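Local coordinates for pectate lyase 1 (Juniperus ashei, PDB 1PXZ), which cleaves pectate by calcium-dependent elimination, though with low activity, and is a major allergen of cedar pollen, at residues 81-86 with 107-112; 249-254 with 279-284. One frame throughout, in Å; residues are numbered along the deposited sequence.

Contact 1 (81-86 with 107-112); sequences KMPLYV and CLFMRK
Cys-107, whose SG is tied in a disulfide to Cys-126, opens the pairing with its carbonyl: Leu-84 N donates to Cys-107 O at 3.0 Å, nearly straight and nearly along the C=O axis. Next, Leu-108 sits in parallel register with Leu-84, and the two side chains run side by side toward the same face, their CD2 methyls 3.6 Å apart; helix 58-63 packs against Leu-84 there. Phe-109 bonds to 81-86 through both its N and its O. Its N donates to Leu-84 O at 2.9 Å, a more bent bond (145°), while its O accepts from Val-86 N, again almost on the carbonyl axis. On the other face of the sheet, Pro-83 CB lies over one face of the Phe-109 ring, 3.8 Å from its centroid. In turn Phe-109 CB lies over the Tyr-85 ring, 3.9 Å from that centroid, and the two rings cross obliquely, planes 42° apart. Met-110 lays CG beside Val-86 CB. Arg-111 starts with CG anti to the backbone N, and bends further out bring NH2 to 3.1 Å from Tyr-85 OH, guanidinium and ring planes 60° apart; a water accepts from Arg-111 N and donates to Val-86 O, continuing the ladder where direct bonding stops. Leu-84 beside Leu-108 and Tyr-85 beside Phe-109 form in-register rows on successive coils, a familiar feature of the parallel beta-helix, the fold of this pectate lyase.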
loop_
_atom_site.group_PDB
_atom_site.type_symbol
_atom_site.label_atom_id
_atom_site.label_comp_id
_atom_site.label_asym_id
_atom_site.label_seq_id
_atom_site.Cartn_x
_atom_site.Cartn_y
_atom_site.Cartn_z
ATOM N N LYS A 81 -11.432 -6.454 17.366
ATOM C CA LYS A 81 -10.969 -6.878 18.679
ATOM C C LYS A 81 -9.620 -7.591 18.611
ATOM O O LYS A 81 -8.936 -7.687 19.625
ATOM C CB LYS A 81 -11.953 -7.832 19.347
ATOM C CG LYS A 81 -13.310 -7.239 19.712
ATOM C CD LYS A 81 -14.045 -8.231 20.596
ATOM C CE LYS A 81 -15.339 -7.670 21.156
ATOM N NZ LYS A 81 -16.229 -7.113 20.109
ATOM N N MET A 82 -9.289 -8.097 17.426
ATOM C CA MET A 82 -8.020 -8.756 17.172
ATOM C C MET A 82 -7.568 -8.450 15.741
ATOM O O MET A 82 -8.399 -7.973 14.964
ATOM C CB MET A 82 -8.145 -10.268 17.369
ATOM C CG MET A 82 -8.372 -10.672 18.828
ATOM S SD MET A 82 -6.942 -10.393 19.884
ATOM C CE MET A 82 -5.843 -11.690 19.310
ATOM N N PRO A 83 -6.327 -8.706 15.383
ATOM C CA PRO A 83 -5.921 -8.509 13.977
ATOM C C PRO A 83 -6.866 -9.227 13.020
ATOM O O PRO A 83 -7.304 -10.347 13.278
ATOM C CB PRO A 83 -4.542 -9.179 13.948
ATOM C CG PRO A 83 -4.017 -8.972 15.338
ATOM C CD PRO A 83 -5.226 -9.197 16.227
ATOM N N LEU A 84 -7.260 -8.587 11.931
ATOM C CA LEU A 84 -8.132 -9.241 10.967
ATOM C C LEU A 84 -7.268 -9.836 9.865
ATOM O O LEU A 84 -6.687 -9.054 9.108
ATOM C CB LEU A 84 -9.102 -8.239 10.368
ATOM C CG LEU A 84 -9.908 -8.714 9.159
ATOM C CD1 LEU A 84 -10.611 -10.031 9.450
ATOM C CD2 LEU A 84 -10.909 -7.640 8.750
ATOM N N TYR A 85 -7.209 -11.159 9.817
ATOM C CA TYR A 85 -6.537 -11.829 8.713
ATOM C C TYR A 85 -7.503 -11.979 7.544
ATOM O O TYR A 85 -8.602 -12.515 7.709
ATOM C CB TYR A 85 -6.024 -13.188 9.186
ATOM C CG TYR A 85 -4.783 -12.977 10.017
ATOM C CD1 TYR A 85 -3.548 -12.900 9.389
ATOM C CD2 TYR A 85 -4.883 -12.854 11.394
ATOM C CE1 TYR A 85 -2.399 -12.705 10.127
ATOM C CE2 TYR A 85 -3.729 -12.658 12.132
ATOM C CZ TYR A 85 -2.509 -12.586 11.498
ATOM O OH TYR A 85 -1.362 -12.390 12.241
ATOM N N VAL A 86 -7.088 -11.480 6.392
ATOM C CA VAL A 86 -7.902 -11.457 5.188
ATOM C C VAL A 86 -7.471 -12.606 4.273
ATOM O O VAL A 86 -6.304 -12.681 3.854
ATOM C CB VAL A 86 -7.807 -10.129 4.418
ATOM C CG1 VAL A 86 -8.653 -10.206 3.139
ATOM C CG2 VAL A 86 -8.260 -8.920 5.231
ATOM N N CYS A 107 -5.710 -3.683 12.893
ATOM C CA CYS A 107 -6.265 -3.476 11.556
ATOM C C CYS A 107 -6.055 -4.683 10.666
ATOM O O CYS A 107 -6.349 -5.807 11.119
ATOM C CB CYS A 107 -5.678 -2.158 10.998
ATOM S SG CYS A 107 -6.345 -0.749 11.958
ATOM N N LEU A 108 -5.573 -4.511 9.443
ATOM C CA LEU A 108 -5.647 -5.552 8.424
ATOM C C LEU A 108 -4.323 -6.269 8.183
ATOM O O LEU A 108 -3.260 -5.641 8.093
ATOM C CB LEU A 108 -6.084 -4.977 7.067
ATOM C CG LEU A 108 -7.425 -4.219 7.077
ATOM C CD1 LEU A 108 -7.720 -3.662 5.695
ATOM C CD2 LEU A 108 -8.534 -5.124 7.591
ATOM N N PHE A 109 -4.451 -7.590 8.086
ATOM C CA PHE A 109 -3.313 -8.482 7.990
ATOM C C PHE A 109 -3.529 -9.486 6.865
ATOM O O PHE A 109 -4.613 -10.015 6.676
ATOM C CB PHE A 109 -3.078 -9.244 9.309
ATOM C CG PHE A 109 -2.592 -8.361 10.452
ATOM C CD1 PHE A 109 -3.451 -7.488 11.106
ATOM C CD2 PHE A 109 -1.271 -8.415 10.860
ATOM C CE1 PHE A 109 -3.040 -6.657 12.134
ATOM C CE2 PHE A 109 -0.838 -7.591 11.884
ATOM C CZ PHE A 109 -1.710 -6.733 12.517
ATOM N N MET A 110 -2.464 -9.740 6.116
ATOM C CA MET A 110 -2.507 -10.783 5.091
ATOM C C MET A 110 -1.256 -11.644 5.236
ATOM O O MET A 110 -0.139 -11.098 5.286
ATOM C CB MET A 110 -2.593 -10.169 3.696
ATOM C CG MET A 110 -3.964 -9.559 3.380
ATOM S SD MET A 110 -3.761 -8.201 2.213
ATOM C CE MET A 110 -3.130 -6.936 3.340
ATOM N N ARG A 111 -1.438 -12.960 5.325
ATOM C CA ARG A 111 -0.245 -13.798 5.519
ATOM C C ARG A 111 -0.356 -15.055 4.665
ATOM O O ARG A 111 -1.313 -15.820 4.763
ATOM C CB ARG A 111 -0.050 -14.154 6.988
ATOM C CG ARG A 111 1.162 -15.039 7.240
ATOM C CD ARG A 111 0.847 -16.061 8.325
ATOM N NE ARG A 111 0.487 -15.424 9.582
ATOM C CZ ARG A 111 -0.253 -15.958 10.545
ATOM N NH1 ARG A 111 -0.737 -17.185 10.406
ATOM N NH2 ARG A 111 -0.507 -15.262 11.648
ATOM N N LYS A 112 0.617 -15.272 3.788
ATOM C CA LYS A 112 0.567 -16.455 2.931
ATOM C C LYS A 112 -0.728 -16.587 2.140
ATOM O O LYS A 112 -1.352 -17.654 2.120
ATOM C CB LYS A 112 0.782 -17.719 3.775
ATOM C CG LYS A 112 2.149 -17.778 4.437
ATOM C CD LYS A 112 2.348 -19.130 5.110
ATOM C CE LYS A 112 3.825 -19.439 5.303
ATOM N NZ LYS A 112 4.689 -18.287 4.919
HETATM O O HOH W 1 -4.205 -13.777 5.642
#

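Contact 2 (249-254 with 279-284); sequences NIYAIG and VTKRIG
Residues 252-254 run parallel to 279-281, with Ile-253 paired to Thr-280 and Gly-254 to Lys-281, the latter CA atoms only 4.5 Å apart. Val-279 O is gripped twice: Ala-252 N reaches it at 2.8 Å in the carbonyl plane, whereas Ile-253 N, at 2.9 Å, comes from above that plane. Ile-253 O then receives Lys-281 N at 3.0 Å, a bond bent to 137°. The close approach at Gly-254 fits its lack of a side chain, since a CB there would clash with Lys-281 O. Tyr-251 holds its ring in the crowded position between backbone N and carbonyl carbon (chi1 61°), which lays it across the lysine chain at about a right angle. Lys-281 CB sits over one face, 4.0 Å from the ring centroid, and CD meets Tyr-251 CD1 at 3.6 Å. Val-279 CG1 touches Ala-252 CB and Ile-253 CD1, the valine and isoleucine lying side by side. The lysine therefore meets the tyrosine through its methylenes, by CH-pi contact and not through its charge. Because the Tyr-251 side chain also touches Arg-229, the predicted active-site residue, the contact borders the probable active site.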
loop_
_atom_site.group_PDB
_atom_site.type_symbol
_atom_site.label_atom_id
_atom_site.label_comp_id
_atom_site.label_asym_id
_atom_site.label_seq_id
_atom_site.Cartn_x
_atom_site.Cartn_y
_atom_site.Cartn_z
ATOM N N ASN A 249 9.417 14.967 6.954
ATOM C CA ASN A 249 10.034 15.373 8.215
ATOM C C ASN A 249 11.510 15.009 8.277
ATOM O O ASN A 249 12.260 15.798 8.859
ATOM C CB ASN A 249 9.369 14.708 9.426
ATOM C CG ASN A 249 9.807 15.289 10.757
ATOM O OD1 ASN A 249 10.157 14.583 11.709
ATOM N ND2 ASN A 249 9.792 16.617 10.856
ATOM N N ILE A 250 11.872 13.842 7.731
ATOM C CA ILE A 250 13.261 13.399 7.787
ATOM C C ILE A 250 13.814 13.230 6.373
ATOM O O ILE A 250 14.796 13.877 5.996
ATOM C CB ILE A 250 13.412 12.094 8.583
ATOM C CG1 ILE A 250 12.868 12.203 10.019
ATOM C CG2 ILE A 250 14.858 11.628 8.588
ATOM C CD1 ILE A 250 12.865 10.868 10.739
ATOM N N TYR A 251 13.165 12.364 5.606
ATOM C CA TYR A 251 13.428 12.177 4.194
ATOM C C TYR A 251 12.164 11.642 3.523
ATOM O O TYR A 251 11.223 11.290 4.235
ATOM C CB TYR A 251 14.547 11.159 3.940
ATOM C CG TYR A 251 14.222 9.776 4.472
ATOM C CD1 TYR A 251 14.435 9.493 5.815
ATOM C CD2 TYR A 251 13.699 8.757 3.674
ATOM C CE1 TYR A 251 14.146 8.243 6.349
ATOM C CE2 TYR A 251 13.404 7.511 4.191
ATOM C CZ TYR A 251 13.635 7.264 5.530
ATOM O OH TYR A 251 13.343 6.014 6.031
ATOM N N ALA A 252 12.236 11.504 2.196
ATOM C CA ALA A 252 11.078 10.933 1.508
ATOM C C ALA A 252 11.289 9.481 1.113
ATOM O O ALA A 252 10.454 8.635 1.420
ATOM C CB ALA A 252 10.708 11.728 0.265
ATOM N N ILE A 253 12.364 9.229 0.384
ATOM C CA ILE A 253 12.618 7.886 -0.141
ATOM C C ILE A 253 13.910 7.355 0.439
ATOM O O ILE A 253 14.925 8.059 0.427
ATOM C CB ILE A 253 12.689 7.920 -1.675
ATOM C CG1 ILE A 253 11.354 8.357 -2.281
ATOM C CG2 ILE A 253 13.129 6.581 -2.251
ATOM C CD1 ILE A 253 11.415 8.603 -3.766
ATOM N N GLY A 254 13.914 6.128 0.965
ATOM C CA GLY A 254 15.213 5.704 1.529
ATOM C C GLY A 254 15.290 4.191 1.571
ATOM O O GLY A 254 14.401 3.486 1.077
ATOM N N VAL A 279 15.802 14.400 -0.820
ATOM C CA VAL A 279 14.651 13.495 -0.916
ATOM C C VAL A 279 15.047 12.114 -0.406
ATOM O O VAL A 279 14.272 11.460 0.296
ATOM C CB VAL A 279 14.205 13.386 -2.377
ATOM C CG1 VAL A 279 13.299 12.167 -2.601
ATOM C CG2 VAL A 279 13.531 14.675 -2.854
ATOM N N THR A 280 16.245 11.681 -0.784
ATOM C CA THR A 280 16.830 10.377 -0.544
ATOM C C THR A 280 17.607 10.252 0.760
ATOM O O THR A 280 18.222 11.182 1.286
ATOM C CB THR A 280 17.862 10.018 -1.653
ATOM O OG1 THR A 280 18.599 11.209 -2.000
ATOM C CG2 THR A 280 17.168 9.543 -2.916
ATOM N N LYS A 281 17.597 9.030 1.289
ATOM C CA LYS A 281 18.400 8.690 2.439
ATOM C C LYS A 281 18.870 7.234 2.376
ATOM O O LYS A 281 18.052 6.322 2.385
ATOM C CB LYS A 281 17.657 8.906 3.769
ATOM C CG LYS A 281 18.651 8.834 4.939
ATOM C CD LYS A 281 18.027 9.415 6.205
ATOM C CE LYS A 281 18.873 9.036 7.418
ATOM N NZ LYS A 281 18.134 8.137 8.353
ATOM N N ARG A 282 20.188 7.040 2.312
ATOM C CA ARG A 282 20.777 5.714 2.367
ATOM C C ARG A 282 21.131 5.353 3.800
ATOM O O ARG A 282 21.774 6.107 4.526
ATOM C CB ARG A 282 22.061 5.609 1.538
ATOM C CG ARG A 282 21.808 5.398 0.055
ATOM C CD ARG A 282 22.214 6.669 -0.685
ATOM N NE ARG A 282 22.244 6.435 -2.136
ATOM C CZ ARG A 282 21.718 7.349 -2.952
ATOM N NH1 ARG A 282 21.182 8.454 -2.427
ATOM N NH2 ARG A 282 21.758 7.112 -4.247
ATOM N N ILE A 283 20.706 4.168 4.198
ATOM C CA ILE A 283 20.932 3.742 5.578
ATOM C C ILE A 283 21.838 2.531 5.611
ATOM O O ILE A 283 21.600 1.571 4.877
ATOM C CB ILE A 283 19.548 3.468 6.197
ATOM C CG1 ILE A 283 18.696 4.737 6.297
ATOM C CG2 ILE A 283 19.655 2.790 7.545
ATOM C CD1 ILE A 283 17.208 4.537 6.142
ATOM N N GLY A 284 22.884 2.541 6.430
ATOM C CA GLY A 284 23.711 1.370 6.658
ATOM C C GLY A 284 24.785 1.164 5.615
ATOM O O GLY A 284 25.269 0.055 5.368
#

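From the N terminus, contact 1 comes first: after strand 84-85 the chain makes one circuit through strands 90-93 and 99-102, and 107-112 returns alongside 81-86. It closes before contact 2 opens, so the two are in series and neither nest nor cross. The later circuit runs from 249-254 through strands 260-264 and 267-269 back to 279-284. Both belong to the same eight-strand parallel sheet, whose order across follows the sequence; contact 1 joins its first two strands and contact 2 its last two. Their centres are 29 Å apart, with four strands of the sheet lying between 108-111 and 253-256.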